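Endo-1,4-beta-xylanase (Pseudoalteromonas haloplanktis, PDB 1H12) hydrolyses internal beta-1,4 linkages of xylan as a cold-adapted member of glycoside hydrolase family 8. Local coordinates at residues Ser35-Asn39 / Ala86-Lys92; Phe96-Trp100 / Phe149-Leu153. All coordinates share one frame; numbering follows the deposited sequence. Where two conformers were deposited one is given.

Interaction 1 (35-39 with 86-92) and interaction 2 (96-100 with 149-153) illustrate how consecutive helices of the family 8 (alpha/alpha)6 barrel hand packing on from one neighbour to the next. Helix 77-89 carries one side of interaction 1 and helix 93-107, next in the chain, one side of interaction 2. The centres of interactions 1 and 2 lie about 13 Å apart, and the two contacts touch directly: Met89 CE is 3.5 Å from Phe151 CE2, and Val88 CB is 3.9 Å from Phe96 CD2. The xylose pocket, formed by Gln327, Gly341, Glu342, Tyr378 and Asn382, uses none of the four segments. Helix 379-392, which contains Asn382, nevertheless packs on Thr36, Ala86 and Leu90 of interaction 1.

Interaction 1: residues Ser35-Asn39 / Ala86-Lys92; sequences STFDN and AAVMLNK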
ATOM      1  N   SER A  35      18.211  -9.258   1.704  1.00 12.73           N
ATOM      2  CA  SER A  35      18.772  -8.951   0.370  0.50 13.13           C
ATOM      3  C   SER A  35      17.790  -8.170  -0.507  1.00 11.81           C
ATOM      4  O   SER A  35      18.215  -7.392  -1.335  1.00 12.29           O
ATOM      5  CB  SER A  35      19.197 -10.259  -0.354  0.50 15.87           C
ATOM      6  OG  SER A  35      18.101 -11.078  -0.635  0.50 20.21           O
ATOM      7  N   THR A  36      16.498  -8.399  -0.333  1.00 11.24           N
ATOM      8  CA  THR A  36      15.488  -7.655  -1.074  1.00  9.90           C
ATOM      9  C   THR A  36      15.669  -6.157  -0.738  1.00  9.61           C
ATOM     10  O   THR A  36      15.712  -5.319  -1.646  1.00  9.83           O
ATOM     11  CB  THR A  36      14.119  -8.148  -0.744  1.00 10.77           C
ATOM     12  OG1 THR A  36      13.964  -9.538  -1.179  1.00 12.51           O
ATOM     13  CG2 THR A  36      13.046  -7.367  -1.405  1.00 10.54           C
ATOM     14  N   PHE A  37      15.742  -5.816   0.540  1.00  9.51           N
ATOM     15  CA  PHE A  37      15.922  -4.433   0.902  1.00  9.41           C
ATOM     16  C   PHE A  37      17.256  -3.928   0.375  1.00 10.10           C
ATOM     17  O   PHE A  37      17.337  -2.839  -0.224  1.00 10.01           O
ATOM     18  CB  PHE A  37      15.839  -4.238   2.427  1.00 10.21           C
ATOM     19  CG  PHE A  37      15.905  -2.799   2.829  1.00  9.58           C
ATOM     20  CD1 PHE A  37      17.114  -2.139   2.980  1.00 10.46           C
ATOM     21  CD2 PHE A  37      14.746  -2.077   3.036  1.00  9.57           C
ATOM     22  CE1 PHE A  37      17.142  -0.769   3.273  1.00 10.76           C
ATOM     23  CE2 PHE A  37      14.753  -0.759   3.365  1.00 10.58           C
ATOM     24  CZ  PHE A  37      15.958  -0.086   3.481  1.00 11.00           C
ATOM     25  N   ASP A  38      18.315  -4.689   0.550  1.00  9.89           N
ATOM     26  CA  ASP A  38      19.635  -4.217   0.140  1.00 11.39           C
ATOM     27  C   ASP A  38      19.724  -3.947  -1.317  1.00 10.56           C
ATOM     28  O   ASP A  38      20.395  -3.021  -1.754  1.00 11.90           O
ATOM     29  CB  ASP A  38      20.694  -5.238   0.527  1.00 12.88           C
ATOM     30  CG  ASP A  38      20.946  -5.284   2.046  1.00 17.21           C
ATOM     31  OD1 ASP A  38      20.439  -4.410   2.771  1.00 19.58           O
ATOM     32  OD2 ASP A  38      21.579  -6.267   2.500  1.00 22.92           O
ATOM     33  N   ASN A  39      19.061  -4.776  -2.117  1.00 10.27           N
ATOM     34  CA  ASN A  39      19.106  -4.559  -3.558  1.00 11.05           C
ATOM     35  C   ASN A  39      18.216  -3.414  -4.008  1.00 10.03           C
ATOM     36  O   ASN A  39      18.547  -2.670  -4.929  1.00 11.38           O
ATOM     37  CB  ASN A  39      18.668  -5.835  -4.305  1.00 12.01           C
ATOM     38  CG  ASN A  39      19.634  -6.971  -4.166  1.00 16.56           C
ATOM     39  OD1 ASN A  39      20.786  -6.759  -3.922  1.00 18.44           O
ATOM     40  ND2 ASN A  39      19.111  -8.230  -4.352  1.00 19.87           N
ATOM     41  N   ALA A  86       8.951   0.299   4.504  1.00  7.43           N
ATOM     42  CA  ALA A  86       9.884  -0.796   4.472  1.00  7.32           C
ATOM     43  C   ALA A  86      11.093  -0.530   5.339  1.00  8.15           C
ATOM     44  O   ALA A  86      11.575  -1.404   6.082  1.00  8.48           O
ATOM     45  CB  ALA A  86      10.307  -1.072   3.025  1.00  8.66           C
ATOM     46  N   ALA A  87      11.636   0.683   5.240  1.00  7.51           N
ATOM     47  CA  ALA A  87      12.824   1.032   6.020  1.00  7.92           C
ATOM     48  C   ALA A  87      12.577   0.912   7.518  1.00  7.17           C
ATOM     49  O   ALA A  87      13.396   0.370   8.247  1.00  8.30           O
ATOM     50  CB  ALA A  87      13.277   2.448   5.612  1.00  8.27           C
ATOM     51  N   VAL A  88      11.445   1.446   8.026  1.00  7.57           N
ATOM     52  CA  VAL A  88      11.235   1.396   9.475  1.00  7.61           C
ATOM     53  C   VAL A  88      11.076  -0.043   9.936  1.00  7.56           C
ATOM     54  O   VAL A  88      11.533  -0.394  11.029  1.00  8.26           O
ATOM     55  CB  VAL A  88      10.120   2.323   9.956  1.00  7.76           C
ATOM     56  CG1 VAL A  88       8.729   1.895   9.538  1.00  9.19           C
ATOM     57  CG2 VAL A  88      10.178   2.496  11.465  1.00  8.85           C
ATOM     58  N   MET A  89      10.458  -0.906   9.144  1.00  7.98           N
ATOM     59  CA  MET A  89      10.286  -2.292   9.559  1.00  7.79           C
ATOM     60  C   MET A  89      11.617  -3.024   9.710  1.00  8.17           C
ATOM     61  O   MET A  89      11.717  -3.962  10.513  1.00  9.11           O
ATOM     62  CB  MET A  89       9.390  -3.053   8.592  1.00  8.49           C
ATOM     63  CG  MET A  89       7.934  -2.556   8.553  1.00  8.50           C
ATOM     64  SD  MET A  89       7.179  -2.512  10.195  1.00  8.51           S
ATOM     65  CE  MET A  89       5.792  -1.488   9.809  1.00  9.69           C
ATOM     66  N   LEU A  90      12.621  -2.641   8.932  1.00  8.26           N
ATOM     67  CA  LEU A  90      13.943  -3.278   8.989  1.00  8.39           C
ATOM     68  C   LEU A  90      14.964  -2.460   9.746  1.00  8.19           C
ATOM     69  O   LEU A  90      16.147  -2.825   9.776  1.00  9.43           O
ATOM     70  CB  LEU A  90      14.400  -3.637   7.587  1.00  9.12           C
ATOM     71  CG  LEU A  90      13.557  -4.698   6.879  1.00  9.85           C
ATOM     72  CD1 LEU A  90      14.085  -4.955   5.513  1.00 11.62           C
ATOM     73  CD2 LEU A  90      13.454  -6.007   7.646  1.00 12.97           C
ATOM     74  N   ASN A  91      14.536  -1.440  10.429  1.00  8.22           N
ATOM     75  CA  ASN A  91      15.437  -0.632  11.290  1.00  8.18           C
ATOM     76  C   ASN A  91      16.481   0.124  10.458  1.00  8.51           C
ATOM     77  O   ASN A  91      17.617   0.278  10.872  1.00 10.72           O
ATOM     78  CB  ASN A  91      16.093  -1.451  12.401  1.00  8.65           C
ATOM     79  CG  ASN A  91      16.002  -0.784  13.761  1.00  8.87           C
ATOM     80  OD1 ASN A  91      15.194   0.111  13.987  1.00  9.85           O
ATOM     81  ND2 ASN A  91      16.856  -1.261  14.687  1.00 10.29           N
ATOM     82  N   LYS A  92      16.065   0.618   9.284  1.00  8.32           N
ATOM     83  CA  LYS A  92      16.952   1.282   8.328  1.00  8.20           C
ATOM     84  C   LYS A  92      16.760   2.801   8.398  1.00  8.29           C
ATOM     85  O   LYS A  92      16.070   3.415   7.581  1.00  8.52           O
ATOM     86  CB  LYS A  92      16.710   0.749   6.928  0.50  8.59           C
ATOM     87  CG  LYS A  92      16.864  -0.759   6.811  0.50 10.16           C
ATOM     88  CD  LYS A  92      18.307  -1.195   6.933  0.50 12.09           C
ATOM     89  CE  LYS A  92      18.461  -2.661   6.709  0.50 13.36           C
ATOM     90  NZ  LYS A  92      19.895  -3.020   6.706  0.50 17.73           N
TER
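A Schellman motif ends helix 77-89 of the (alpha/alpha)6 barrel, and Phe37 of helix 29-40 packs against that helix end, meeting Ala86, Ala87, Leu90 and Lys92. The motif turns on Asn91, whose positive phi lets Lys92 N bond Ala87 O at 2.9 Å while Asn91 N bonds Val88 O. The reversal brings Lys92 to the N-cap position of helix 93-107, its side chain facing Phe37.

Phe37 holds its CG anti to the backbone N (chi1 -175°), which extends the ring straight across to the second segment. One flank of the ring approaches the backbone, with Phe37 CE2 3.7 Å from Ala87 CA; the small side chains of Ala86 and Ala87 permit this. Nearer the root of the side chain, the methyl Leu90 CD1 lies 3.6 Å from Phe37 CB. Phe41 stacks on the same phenylalanine, and Leu391 of helix 379-392 touches Leu90.

Lys92 supplies the CH-pi part of the contact; this and the approach to Asp38 hold for the conformer described and may differ in the other. Its chain bends at chi2 and then runs back over one ring face, opposite in direction to the phenylalanine: CB and CG begin near CZ, and CE ends near CD1. The aliphatic portion covers the aromatic surface while the ammonium is carried past the ring toward Asp38. There Lys92 NZ stands 4.2 Å from Asp38 OD1, too far for a salt bridge. Lys92 CG sits 3.8 Å from the Phe37 ring centroid, 27° off the normal and displaced toward the rim.

Interaction 2: residues Phe96-Trp100 / Phe149-Leu153; sequences FDNLW and FAFAL
With chi1 at 179°, Trp100 turns its CG away from the backbone N and carries the indole across to helix 143-160, while Leu153, its CG anti to the carbonyl carbon, brings both methyls against it. The two helices run roughly antiparallel, at 145°, with segment axes 12.3 Å apart, so large side chains bridge the distance. Leu153 CD2 stands almost squarely over the five-membered ring of Trp100, 3.6 Å from its centroid and 8° off the normal, a clear CH-pi contact. The sister methyl CD1 of Leu153 covers the six-membered ring, 3.7 Å from Trp100 CZ2.

The same leucine methyl serves a second ring, since Leu153 CD2 also meets the edge of the Phe96 ring, in its plane and 4.0 Å from Phe96 CZ. Beside it, Phe96 CE2 lies 3.9 Å from Ala152 CB. At the far end of the indole, Trp100 CZ3 rests over one face of Phe149, 4.2 Å from its CD1.

With an alanine at Trp100, both Leu153 methyls would probably lose the surface they lie on, and Asp171 OD2 would be left without its indole partner. That bond, from Trp100 NE1 to helix 168-182, satisfies the buried N-H. Because no hydrogen bond joins the two segments, their cohesion here depends on shape and dispersion, with the bond to Asp171 likely helping to fix how the indole is turned.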
ATOM      1  N   PHE A  96      15.248   5.770   5.794  1.00  7.86           N
ATOM      2  CA  PHE A  96      13.993   6.389   6.201  1.00  7.36           C
ATOM      3  C   PHE A  96      14.131   7.903   6.184  1.00  7.25           C
ATOM      4  O   PHE A  96      13.298   8.621   5.591  1.00  7.43           O
ATOM      5  CB  PHE A  96      13.588   5.900   7.572  1.00  7.77           C
ATOM      6  CG  PHE A  96      12.250   6.403   8.034  1.00  6.97           C
ATOM      7  CD1 PHE A  96      12.081   7.701   8.471  1.00  7.78           C
ATOM      8  CD2 PHE A  96      11.171   5.545   8.027  1.00  7.52           C
ATOM      9  CE1 PHE A  96      10.832   8.145   8.836  1.00  7.81           C
ATOM     10  CE2 PHE A  96       9.942   5.969   8.438  1.00  7.85           C
ATOM     11  CZ  PHE A  96       9.760   7.277   8.845  1.00  8.01           C
ATOM     12  N   ASP A  97      15.145   8.401   6.849  1.00  7.54           N
ATOM     13  CA  ASP A  97      15.312   9.833   7.030  1.00  7.58           C
ATOM     14  C   ASP A  97      15.554  10.541   5.700  1.00  7.57           C
ATOM     15  O   ASP A  97      15.061  11.629   5.462  1.00  7.81           O
ATOM     16  CB  ASP A  97      16.449  10.115   7.988  1.00  8.37           C
ATOM     17  CG  ASP A  97      16.121   9.834   9.429  1.00  9.54           C
ATOM     18  OD1 ASP A  97      14.961   9.470   9.728  1.00  9.35           O
ATOM     19  OD2 ASP A  97      17.024   9.959  10.294  1.00 12.27           O
ATOM     20  N   ASN A  98      16.318   9.908   4.820  1.00  7.64           N
ATOM     21  CA  ASN A  98      16.583  10.494   3.529  1.00  8.01           C
ATOM     22  C   ASN A  98      15.333  10.616   2.678  1.00  7.39           C
ATOM     23  O   ASN A  98      15.129  11.590   1.948  1.00  8.00           O
ATOM     24  CB  ASN A  98      17.699   9.739   2.782  1.00  8.35           C
ATOM     25  CG  ASN A  98      19.069   9.880   3.416  1.00  8.54           C
ATOM     26  OD1 ASN A  98      19.317  10.822   4.184  1.00  9.74           O
ATOM     27  ND2 ASN A  98      19.957   8.952   3.070  1.00  9.28           N
ATOM     28  N   LEU A  99      14.473   9.578   2.744  1.00  7.18           N
ATOM     29  CA  LEU A  99      13.201   9.622   2.038  1.00  6.83           C
ATOM     30  C   LEU A  99      12.257  10.641   2.659  1.00  6.84           C
ATOM     31  O   LEU A  99      11.562  11.373   1.939  1.00  7.48           O
ATOM     32  CB  LEU A  99      12.531   8.231   2.054  1.00  7.24           C
ATOM     33  CG  LEU A  99      13.218   7.149   1.219  1.00  7.19           C
ATOM     34  CD1 LEU A  99      12.479   5.842   1.443  1.00  8.51           C
ATOM     35  CD2 LEU A  99      13.248   7.490  -0.260  1.00  8.40           C
ATOM     36  N   TRP A 100      12.159  10.690   3.979  1.00  7.14           N
ATOM     37  CA  TRP A 100      11.235  11.616   4.631  1.00  7.02           C
ATOM     38  C   TRP A 100      11.672  13.071   4.399  1.00  7.42           C
ATOM     39  O   TRP A 100      10.849  13.943   4.142  1.00  7.77           O
ATOM     40  CB  TRP A 100      11.079  11.289   6.121  1.00  7.25           C
ATOM     41  CG  TRP A 100      10.177  12.204   6.856  1.00  7.33           C
ATOM     42  CD1 TRP A 100      10.480  12.870   7.986  1.00  8.34           C
ATOM     43  CD2 TRP A 100       8.847  12.638   6.484  1.00  7.33           C
ATOM     44  NE1 TRP A 100       9.446  13.689   8.355  1.00  8.76           N
ATOM     45  CE2 TRP A 100       8.431  13.554   7.444  1.00  7.98           C
ATOM     46  CE3 TRP A 100       7.948  12.342   5.437  1.00  7.66           C
ATOM     47  CZ2 TRP A 100       7.216  14.236   7.335  1.00  9.02           C
ATOM     48  CZ3 TRP A 100       6.754  12.989   5.355  1.00  8.33           C
ATOM     49  CH2 TRP A 100       6.383  13.947   6.289  1.00  9.22           C
ATOM     50  N   PHE A 149       2.581   7.533   5.034  1.00  6.36           N
ATOM     51  CA  PHE A 149       3.516   8.403   5.691  1.00  6.52           C
ATOM     52  C   PHE A 149       3.226   8.478   7.182  1.00  6.33           C
ATOM     53  O   PHE A 149       4.132   8.404   8.019  1.00  7.20           O
ATOM     54  CB  PHE A 149       3.486   9.848   5.142  1.00  6.82           C
ATOM     55  CG  PHE A 149       4.095  10.092   3.769  1.00  7.14           C
ATOM     56  CD1 PHE A 149       5.343   9.586   3.419  1.00  7.34           C
ATOM     57  CD2 PHE A 149       3.474  10.925   2.865  1.00  7.58           C
ATOM     58  CE1 PHE A 149       5.919   9.896   2.219  1.00  7.51           C
ATOM     59  CE2 PHE A 149       4.060  11.240   1.653  1.00  7.67           C
ATOM     60  CZ  PHE A 149       5.293  10.712   1.333  1.00  7.29           C
ATOM     61  N   ALA A 150       1.935   8.679   7.536  1.00  6.60           N
ATOM     62  CA  ALA A 150       1.583   8.762   8.958  1.00  6.89           C
ATOM     63  C   ALA A 150       1.941   7.490   9.693  1.00  6.75           C
ATOM     64  O   ALA A 150       2.500   7.517  10.794  1.00  7.45           O
ATOM     65  CB  ALA A 150       0.107   9.050   9.097  1.00  7.75           C
ATOM     66  N   PHE A 151       1.592   6.358   9.093  1.00  6.65           N
ATOM     67  CA  PHE A 151       1.912   5.053   9.655  1.00  6.74           C
ATOM     68  C   PHE A 151       3.427   4.919   9.887  1.00  6.71           C
ATOM     69  O   PHE A 151       3.888   4.528  10.967  1.00  7.15           O
ATOM     70  CB  PHE A 151       1.395   3.956   8.734  1.00  7.22           C
ATOM     71  CG  PHE A 151       1.713   2.574   9.212  1.00  6.93           C
ATOM     72  CD1 PHE A 151       1.031   1.983  10.282  1.00  7.47           C
ATOM     73  CD2 PHE A 151       2.701   1.830   8.598  1.00  7.48           C
ATOM     74  CE1 PHE A 151       1.342   0.749  10.749  1.00  7.83           C
ATOM     75  CE2 PHE A 151       3.020   0.570   9.030  1.00  7.91           C
ATOM     76  CZ  PHE A 151       2.342   0.020  10.126  1.00  8.18           C
ATOM     77  N   ALA A 152       4.207   5.183   8.850  1.00  6.85           N
ATOM     78  CA  ALA A 152       5.628   5.023   8.945  1.00  6.84           C
ATOM     79  C   ALA A 152       6.261   5.937   9.979  1.00  6.75           C
ATOM     80  O   ALA A 152       7.145   5.523  10.746  1.00  7.29           O
ATOM     81  CB  ALA A 152       6.245   5.247   7.559  1.00  8.00           C
ATOM     82  N   LEU A 153       5.812   7.192  10.046  1.00  7.24           N
ATOM     83  CA  LEU A 153       6.319   8.170  10.997  1.00  7.09           C
ATOM     84  C   LEU A 153       6.007   7.788  12.448  1.00  7.55           C
ATOM     85  O   LEU A 153       6.847   7.957  13.348  1.00  7.67           O
ATOM     86  CB  LEU A 153       5.803   9.555  10.652  1.00  7.66           C
ATOM     87  CG  LEU A 153       6.415  10.171   9.393  1.00  7.28           C
ATOM     88  CD1 LEU A 153       5.519  11.292   8.885  1.00  8.47           C
ATOM     89  CD2 LEU A 153       7.830  10.680   9.634  1.00  8.23           C
TER